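PDB 5VXT: catechol 1,2-dioxygenase from Burkholderia ambifaria, which probably catalyses the intradiol cleavage of catechol by molecular oxygen, giving cis,cis-muconate at a non-haem iron(III) centre. Local coordinates for residues L123-A128 with S188-R193; C169-S174 with F206-P211; G247-T252 with V303-V308. All coordinates share one frame; numbering follows the deposited sequence.

Overall arrangement
Interactions 1 and 2 interleave along the chain (123-128, 169-174, 188-193, 206-211); interaction 3 (247-252 with 303-308) follows both. The first two, centred 11 Å apart, touch: Leu192 O is 3.2 Å from His171 N, a probable hydrogen bond. Interaction 3 is centred 23 Å from the first and 25 Å from the second. Strands 166-170, 193-197 and 251-256 belong to one sheet of the sandwich, 203-209 and 295-303 to the facing sheet; the short strand 125-126 pairs separately with 321-322. Interactions 1 and 2 adjoin the metal site, the side chains of Leu123 and Ala172 lying about 5 and 6 Å from the iron, whereas interaction 3 ties the sheets together nearer the surface.

Interaction 1: residues L123-A128 with S188-R193. With CAQ (catechol), chain K.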
# COMPACT_ATOMS: atom_id res chain seq x y z
N LEU B 123 3.61 1.65 17.86
CA LEU B 123 4.51 0.84 18.67
C LEU B 123 3.92 0.45 20.03
O LEU B 123 4.68 0.14 20.95
CB LEU B 123 5.84 1.57 18.86
CG LEU B 123 6.44 2.03 17.52
CD1 LEU B 123 7.74 2.77 17.75
CD2 LEU B 123 6.64 0.84 16.59
N TYR B 124 2.60 0.43 20.16
CA TYR B 124 2.00 -0.04 21.41
C TYR B 124 2.06 -1.56 21.48
O TYR B 124 1.90 -2.25 20.48
CB TYR B 124 0.55 0.43 21.51
CG TYR B 124 -0.20 -0.21 22.65
CD1 TYR B 124 0.06 0.16 23.96
CD2 TYR B 124 -1.15 -1.18 22.41
CE1 TYR B 124 -0.61 -0.43 25.01
CE2 TYR B 124 -1.83 -1.78 23.46
CZ TYR B 124 -1.55 -1.40 24.76
OH TYR B 124 -2.23 -1.98 25.81
N VAL B 125 2.29 -2.08 22.69
CA VAL B 125 2.29 -3.52 22.94
C VAL B 125 1.35 -3.82 24.10
O VAL B 125 1.54 -3.30 25.21
CB VAL B 125 3.69 -4.08 23.23
CG1 VAL B 125 3.62 -5.58 23.47
CG2 VAL B 125 4.64 -3.79 22.06
N ALA B 126 0.35 -4.65 23.85
CA ALA B 126 -0.62 -4.99 24.88
C ALA B 126 -0.07 -6.06 25.81
O ALA B 126 0.71 -6.93 25.40
CB ALA B 126 -1.92 -5.46 24.24
N GLY B 127 -0.48 -6.00 27.07
CA GLY B 127 -0.28 -7.08 28.01
C GLY B 127 0.68 -6.83 29.15
O GLY B 127 1.09 -7.80 29.80
N ALA B 128 1.05 -5.58 29.41
CA ALA B 128 1.99 -5.30 30.49
C ALA B 128 1.37 -5.69 31.82
O ALA B 128 0.16 -5.51 32.02
CB ALA B 128 2.38 -3.82 30.51
N SER B 188 13.91 -7.15 26.82
CA SER B 188 12.95 -7.93 27.58
C SER B 188 11.53 -7.54 27.19
O SER B 188 11.27 -6.40 26.80
CB SER B 188 13.17 -7.71 29.08
OG SER B 188 14.47 -8.11 29.46
N ASP B 189 10.62 -8.50 27.27
CA ASP B 189 9.21 -8.21 27.09
C ASP B 189 8.79 -7.10 28.05
O ASP B 189 9.01 -7.20 29.25
CB ASP B 189 8.36 -9.46 27.32
CG ASP B 189 8.58 -10.54 26.26
OD1 ASP B 189 8.80 -10.19 25.08
OD2 ASP B 189 8.54 -11.74 26.61
N PHE B 190 8.21 -6.03 27.49
CA PHE B 190 7.67 -4.89 28.22
C PHE B 190 8.75 -4.02 28.85
O PHE B 190 8.47 -3.27 29.80
CB PHE B 190 6.66 -5.32 29.29
CG PHE B 190 5.55 -6.15 28.75
CD1 PHE B 190 5.52 -7.52 28.95
CD2 PHE B 190 4.54 -5.57 28.00
CE1 PHE B 190 4.50 -8.29 28.44
CE2 PHE B 190 3.52 -6.33 27.48
CZ PHE B 190 3.50 -7.70 27.70
N ASN B 191 9.99 -4.08 28.36
CA ASN B 191 10.97 -3.10 28.80
C ASN B 191 10.51 -1.71 28.38
O ASN B 191 10.12 -1.49 27.23
CB ASN B 191 12.35 -3.39 28.21
CG ASN B 191 13.41 -2.44 28.76
OD1 ASN B 191 13.45 -2.18 29.96
ND2 ASN B 191 14.26 -1.91 27.89
N LEU B 192 10.53 -0.79 29.34
CA LEU B 192 10.05 0.58 29.16
C LEU B 192 8.58 0.62 28.76
O LEU B 192 8.14 1.52 28.04
CB LEU B 192 10.91 1.34 28.14
CG LEU B 192 12.42 1.27 28.41
CD1 LEU B 192 13.16 2.07 27.37
CD2 LEU B 192 12.74 1.79 29.80
N ARG B 193 7.81 -0.38 29.21
CA ARG B 193 6.36 -0.39 29.10
C ARG B 193 5.81 -0.84 30.44
O ARG B 193 6.29 -1.82 31.00
CB ARG B 193 5.87 -1.33 27.99
CG ARG B 193 6.49 -1.08 26.64
CD ARG B 193 6.15 -2.19 25.66
NE ARG B 193 6.79 -1.98 24.36
CZ ARG B 193 6.30 -1.22 23.39
NH1 ARG B 193 5.15 -0.59 23.57
NH2 ARG B 193 6.96 -1.09 22.24
C1 CAQ K . 6.37 6.52 14.67
C2 CAQ K . 7.02 6.00 15.79
C3 CAQ K . 6.65 6.44 17.05
O3 CAQ K . 7.25 5.97 18.18
C4 CAQ K . 5.58 7.44 17.18
O4 CAQ K . 5.22 7.88 18.42
C5 CAQ K . 4.96 7.93 16.04
C6 CAQ K . 5.36 7.46 14.79
O HOH W 1 3.15 -1.30 25.55
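The nearest CA atoms, 6.1 Å apart, belong to Ala128, just past the weak strand at 125-126, and to Phe190, shared by two type II beta turns, Ser188 to Asn191 and Phe190 to Arg193. The polar link comes from Arg193: with CG anti to the carbonyl carbon (chi1 -53°) and the chain extended to NE, its guanidinium meets Leu123 O end-on. NH1 lies 2.8 Å and NH2 2.9 Å from that one oxygen, which sits at the guanidinium edge near its plane. The N-H...O angles of 142° and 135° are bent, as expected when two nitrogens of one guanidinium converge on a single oxygen. Val125 crosses this side chain at about a right angle and lays CG2 over the guanidinium centre, 3.3 Å from Arg193 CZ. Water 1 accepts from Arg193 NH1 at 2.9 Å and donates to Val125 O at 2.6 Å, while Ser179 O is a second acceptor for NH2. Farther along, Ala128 CA makes a CH-pi contact over one face of the Phe190 ring, 3.8 Å from its centroid. Leu123 reaches the other way: its CD1 is 3.3 Å from catechol O3, and its side chain touches the iron ligand Tyr178. Arg193, which also touches Tyr178, thus bonds the backbone of a pocket residue, consistent with a second-shell role in an intradiol dioxygenase catechol site.

Interaction 2: residues C169-S174 with F206-P211; sequences CWHANS and FRTLMP
Cys169 and His171 on one side, Phe206, Thr208 and Pro211 on the other, join the two sheets of the beta-sandwich core of this intradiol dioxygenase: strand 166-170 belongs to one sheet and strand 203-209 to the opposing one. The two segments run 37° apart and converge, since the CA atoms of Cys169 and Phe206 are 8.0 Å apart but those of Asn173 and Pro211 only 5.1 Å. At the wide end the gap is filled by side chains. Cys169 CB stands over the centre of the Phe206 ring, 3.6 Å from the centroid, a CH-pi contact. Its SG, anti to the backbone N (chi1 168°), lies over the same ring 4.3 Å from the centroid as a sulfur-aromatic contact. Val239 and Phe241 of strand 238-244 pack on Cys169 as well, and the neighbouring Trp170 stacks on the iron ligand His240.

Midway, His171 and Thr208 meet tip to tip. His171 NE2 and Thr208 OG1 are hydrogen-bonded at 2.7 Å, with OG1 near the imidazole plane, and this is a polar tie across a buried interface. The imidazole is fixed from its other nitrogen too: ND1 donates to Ala172 O at 2.8 Å along a fairly straight path (150°), the oxygen lying near the ring plane. With both nitrogens engaged, rotation of the ring is restricted. At the narrow end Pro211 crosses His171 at about a right angle, and Pro211 CB packs 3.5 Å from His171 ND1 and 3.3 Å from Ala172 O.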
# COMPACT_ATOMS: atom_id res chain seq x y z
N CYS B 169 1.92 3.00 29.69
CA CYS B 169 3.03 3.88 29.34
C CYS B 169 4.01 3.10 28.47
O CYS B 169 4.33 1.95 28.77
CB CYS B 169 3.70 4.39 30.63
SG CYS B 169 5.27 5.20 30.44
N TRP B 170 4.47 3.71 27.37
CA TRP B 170 5.57 3.11 26.64
C TRP B 170 6.43 4.21 26.02
O TRP B 170 5.91 5.26 25.62
CB TRP B 170 5.08 2.11 25.56
CG TRP B 170 4.19 2.62 24.43
CD1 TRP B 170 4.56 2.76 23.12
CD2 TRP B 170 2.80 2.96 24.50
NE1 TRP B 170 3.48 3.19 22.37
CE2 TRP B 170 2.40 3.33 23.19
CE3 TRP B 170 1.85 3.01 25.53
CZ2 TRP B 170 1.10 3.75 22.89
CZ3 TRP B 170 0.56 3.43 25.23
CH2 TRP B 170 0.20 3.79 23.92
N HIS B 171 7.73 3.96 25.96
CA HIS B 171 8.66 4.89 25.34
C HIS B 171 9.94 4.15 24.94
O HIS B 171 10.09 2.95 25.20
CB HIS B 171 8.95 6.07 26.27
CG HIS B 171 9.69 5.69 27.52
ND1 HIS B 171 11.06 5.51 27.55
CD2 HIS B 171 9.26 5.48 28.78
CE1 HIS B 171 11.44 5.20 28.77
NE2 HIS B 171 10.36 5.17 29.54
N ALA B 172 10.86 4.88 24.32
CA ALA B 172 12.08 4.32 23.75
C ALA B 172 13.25 4.36 24.75
O ALA B 172 13.19 5.02 25.79
CB ALA B 172 12.48 5.09 22.49
N ASN B 173 14.32 3.65 24.39
CA ASN B 173 15.56 3.64 25.15
C ASN B 173 16.46 4.77 24.64
O ASN B 173 16.06 5.59 23.81
CB ASN B 173 16.23 2.27 25.07
CG ASN B 173 16.77 1.95 23.67
OD1 ASN B 173 16.64 2.73 22.73
ND2 ASN B 173 17.38 0.78 23.55
N SER B 174 17.71 4.79 25.12
CA SER B 174 18.63 5.87 24.78
C SER B 174 19.10 5.81 23.33
O SER B 174 19.76 6.75 22.87
CB SER B 174 19.85 5.85 25.71
OG SER B 174 20.58 4.64 25.60
N PHE B 206 5.39 6.19 37.33
CA PHE B 206 6.29 5.36 36.55
C PHE B 206 7.72 5.74 36.88
O PHE B 206 8.07 6.92 36.91
CB PHE B 206 6.03 5.50 35.04
CG PHE B 206 4.69 5.01 34.62
CD1 PHE B 206 4.45 3.65 34.43
CD2 PHE B 206 3.65 5.90 34.41
CE1 PHE B 206 3.20 3.20 34.04
CE2 PHE B 206 2.40 5.45 34.02
CZ PHE B 206 2.18 4.10 33.83
N ARG B 207 8.54 4.74 37.16
CA ARG B 207 9.97 4.92 37.39
C ARG B 207 10.71 4.23 36.25
O ARG B 207 10.53 3.03 36.02
CB ARG B 207 10.38 4.38 38.75
CG ARG B 207 9.65 5.12 39.86
CD ARG B 207 9.92 4.55 41.23
NE ARG B 207 9.08 5.20 42.23
CZ ARG B 207 9.01 4.83 43.50
NH1 ARG B 207 9.73 3.81 43.93
NH2 ARG B 207 8.22 5.48 44.35
N THR B 208 11.50 5.00 35.52
CA THR B 208 12.00 4.55 34.23
C THR B 208 13.27 5.33 33.93
O THR B 208 13.90 5.89 34.84
CB THR B 208 10.91 4.71 33.16
OG1 THR B 208 11.41 4.29 31.88
CG2 THR B 208 10.44 6.16 33.06
N LEU B 209 13.66 5.37 32.66
CA LEU B 209 14.81 6.12 32.20
C LEU B 209 14.39 7.06 31.08
O LEU B 209 13.36 6.86 30.42
CB LEU B 209 15.94 5.19 31.73
CG LEU B 209 16.39 4.09 32.71
CD1 LEU B 209 17.39 3.15 32.05
CD2 LEU B 209 16.97 4.70 33.98
N MET B 210 15.19 8.10 30.87
CA MET B 210 14.83 9.16 29.94
C MET B 210 14.93 8.67 28.49
O MET B 210 16.01 8.22 28.07
CB MET B 210 15.75 10.36 30.17
CG MET B 210 15.60 11.48 29.16
SD MET B 210 14.06 12.38 29.41
CE MET B 210 14.31 12.91 31.10
N PRO B 211 13.87 8.76 27.70
CA PRO B 211 13.96 8.37 26.29
C PRO B 211 14.69 9.41 25.46
O PRO B 211 14.84 10.57 25.87
CB PRO B 211 12.50 8.26 25.85
CG PRO B 211 11.82 9.30 26.68
CD PRO B 211 12.51 9.24 28.03
O HOH W 2 14.90 5.21 27.96

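Interaction 3: residues G247-T252 with V303-V308; sequences GHRKLT and VLTPRV
Arg249 holds Thr305 by a side-on approach in which two nitrogens share one oxygen. NE donates to Thr305 OG1 at 2.8 Å and NH2 to the same OG1 at 3.1 Å, with N-H...O angles of 157° and 137°; the hydroxyl oxygen lies in the guanidinium plane for both. A bend at chi3 (-49°) curls the arginine back so that NE, and not just the tip, faces the threonine. The backbones are joined alongside: Arg249 N donates to Thr305 O at 3.0 Å, and Arg307 N to Gly247 O at 3.2 Å, the latter from well above the carbonyl plane.

These two bonds flank His248 and Pro306, whose CA atoms are 4.1 Å apart, and make them a non-hydrogen-bonded antiparallel pair in a single, isolated bridge. In the beta-sandwich of the dioxygenase domain the bridge links the lead-in to strand 251-256, at one margin of its sheet, with the chain leaving strand 295-303 of the other sheet. Water 3 extends the connection, donating to Arg249 O at 2.9 Å and accepting from Thr305 N at 2.8 Å.

Leu304 supplies the apolar part. Its CD1 makes a CH-pi contact over one face of the His248 ring, 4.1 Å from the centroid and offset toward the rim, while CD2 meets Leu251 CD2. Thr305 O lies at the edge of that imidazole, near its plane. Pro306 O is buried with no hydrogen-bonding partner in the model, and Arg249 CG packs against it. Farther out, His248 ND1 is hydrogen-bonded to Ser245 OG and Arg307 NH1 to Gly310 O, and a salt bridge from Arg249 NH2 to Asp106 ties this corner of the sandwich to helix 94-109.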
# COMPACT_ATOMS: atom_id res chain seq x y z
N GLY B 247 -16.77 4.68 32.79
CA GLY B 247 -17.35 5.99 32.96
C GLY B 247 -16.60 7.11 32.27
O GLY B 247 -17.08 8.25 32.29
N HIS B 248 -15.44 6.83 31.66
CA HIS B 248 -14.67 7.82 30.91
C HIS B 248 -14.30 7.26 29.55
O HIS B 248 -14.21 6.05 29.34
CB HIS B 248 -13.39 8.23 31.64
CG HIS B 248 -13.63 8.67 33.05
ND1 HIS B 248 -13.54 7.80 34.12
CD2 HIS B 248 -13.97 9.87 33.57
CE1 HIS B 248 -13.81 8.46 35.24
NE2 HIS B 248 -14.08 9.72 34.93
N ARG B 249 -14.06 8.17 28.61
CA ARG B 249 -13.58 7.77 27.30
C ARG B 249 -12.09 7.44 27.38
O ARG B 249 -11.36 7.95 28.23
CB ARG B 249 -13.85 8.87 26.27
CG ARG B 249 -15.32 9.27 26.23
CD ARG B 249 -15.60 10.33 25.18
NE ARG B 249 -14.68 11.46 25.25
CZ ARG B 249 -14.41 12.26 24.22
NH1 ARG B 249 -14.99 12.03 23.04
NH2 ARG B 249 -13.55 13.27 24.34
N LYS B 250 -11.64 6.54 26.50
CA LYS B 250 -10.25 6.10 26.54
C LYS B 250 -9.35 7.21 26.00
O LYS B 250 -9.53 7.67 24.87
CB LYS B 250 -10.05 4.81 25.75
CG LYS B 250 -8.60 4.33 25.74
CD LYS B 250 -8.44 2.93 25.20
CE LYS B 250 -6.96 2.61 24.94
NZ LYS B 250 -6.71 1.24 24.39
N LEU B 251 -8.39 7.63 26.80
CA LEU B 251 -7.49 8.72 26.42
C LEU B 251 -6.24 8.15 25.78
O LEU B 251 -5.56 7.30 26.37
CB LEU B 251 -7.13 9.58 27.64
CG LEU B 251 -6.08 10.68 27.36
CD1 LEU B 251 -6.55 11.71 26.33
CD2 LEU B 251 -5.70 11.36 28.70
N THR B 252 -5.93 8.61 24.57
CA THR B 252 -4.67 8.33 23.92
C THR B 252 -3.92 9.65 23.83
O THR B 252 -4.45 10.62 23.29
CB THR B 252 -4.87 7.77 22.51
OG1 THR B 252 -5.66 6.57 22.57
CG2 THR B 252 -3.51 7.48 21.87
N VAL B 303 -6.47 14.55 32.80
CA VAL B 303 -7.85 14.97 32.99
C VAL B 303 -8.68 14.29 31.91
O VAL B 303 -8.50 14.57 30.72
CB VAL B 303 -8.02 16.50 32.94
CG1 VAL B 303 -9.48 16.87 33.09
CG2 VAL B 303 -7.20 17.17 34.05
N LEU B 304 -9.57 13.40 32.32
CA LEU B 304 -10.35 12.57 31.42
C LEU B 304 -11.69 13.22 31.11
O LEU B 304 -12.17 14.09 31.85
CB LEU B 304 -10.59 11.19 32.06
CG LEU B 304 -9.42 10.43 32.67
CD1 LEU B 304 -9.87 9.03 33.07
CD2 LEU B 304 -8.24 10.34 31.70
N THR B 305 -12.32 12.77 30.02
CA THR B 305 -13.68 13.18 29.68
C THR B 305 -14.66 12.03 29.93
O THR B 305 -14.27 10.85 29.90
CB THR B 305 -13.78 13.64 28.22
OG1 THR B 305 -13.27 12.62 27.36
CG2 THR B 305 -12.97 14.92 28.03
N PRO B 306 -15.93 12.33 30.18
CA PRO B 306 -16.88 11.27 30.51
C PRO B 306 -17.50 10.62 29.28
O PRO B 306 -17.63 11.23 28.22
CB PRO B 306 -17.95 12.03 31.31
CG PRO B 306 -17.98 13.36 30.64
CD PRO B 306 -16.56 13.66 30.25
N ARG B 307 -17.89 9.37 29.45
CA ARG B 307 -18.74 8.75 28.44
C ARG B 307 -20.05 9.51 28.35
O ARG B 307 -20.51 10.11 29.32
CB ARG B 307 -19.00 7.28 28.79
CG ARG B 307 -17.78 6.39 28.69
CD ARG B 307 -18.13 4.96 29.04
NE ARG B 307 -17.13 4.01 28.54
CZ ARG B 307 -17.31 3.24 27.47
NH1 ARG B 307 -18.44 3.29 26.78
NH2 ARG B 307 -16.35 2.41 27.09
N VAL B 308 -20.64 9.52 27.16
CA VAL B 308 -21.91 10.20 26.93
C VAL B 308 -22.98 9.13 26.69
O VAL B 308 -22.89 8.36 25.73
CB VAL B 308 -21.82 11.19 25.75
CG1 VAL B 308 -23.20 11.66 25.34
CG2 VAL B 308 -20.99 12.38 26.19
O HOH W 3 -10.91 10.77 28.73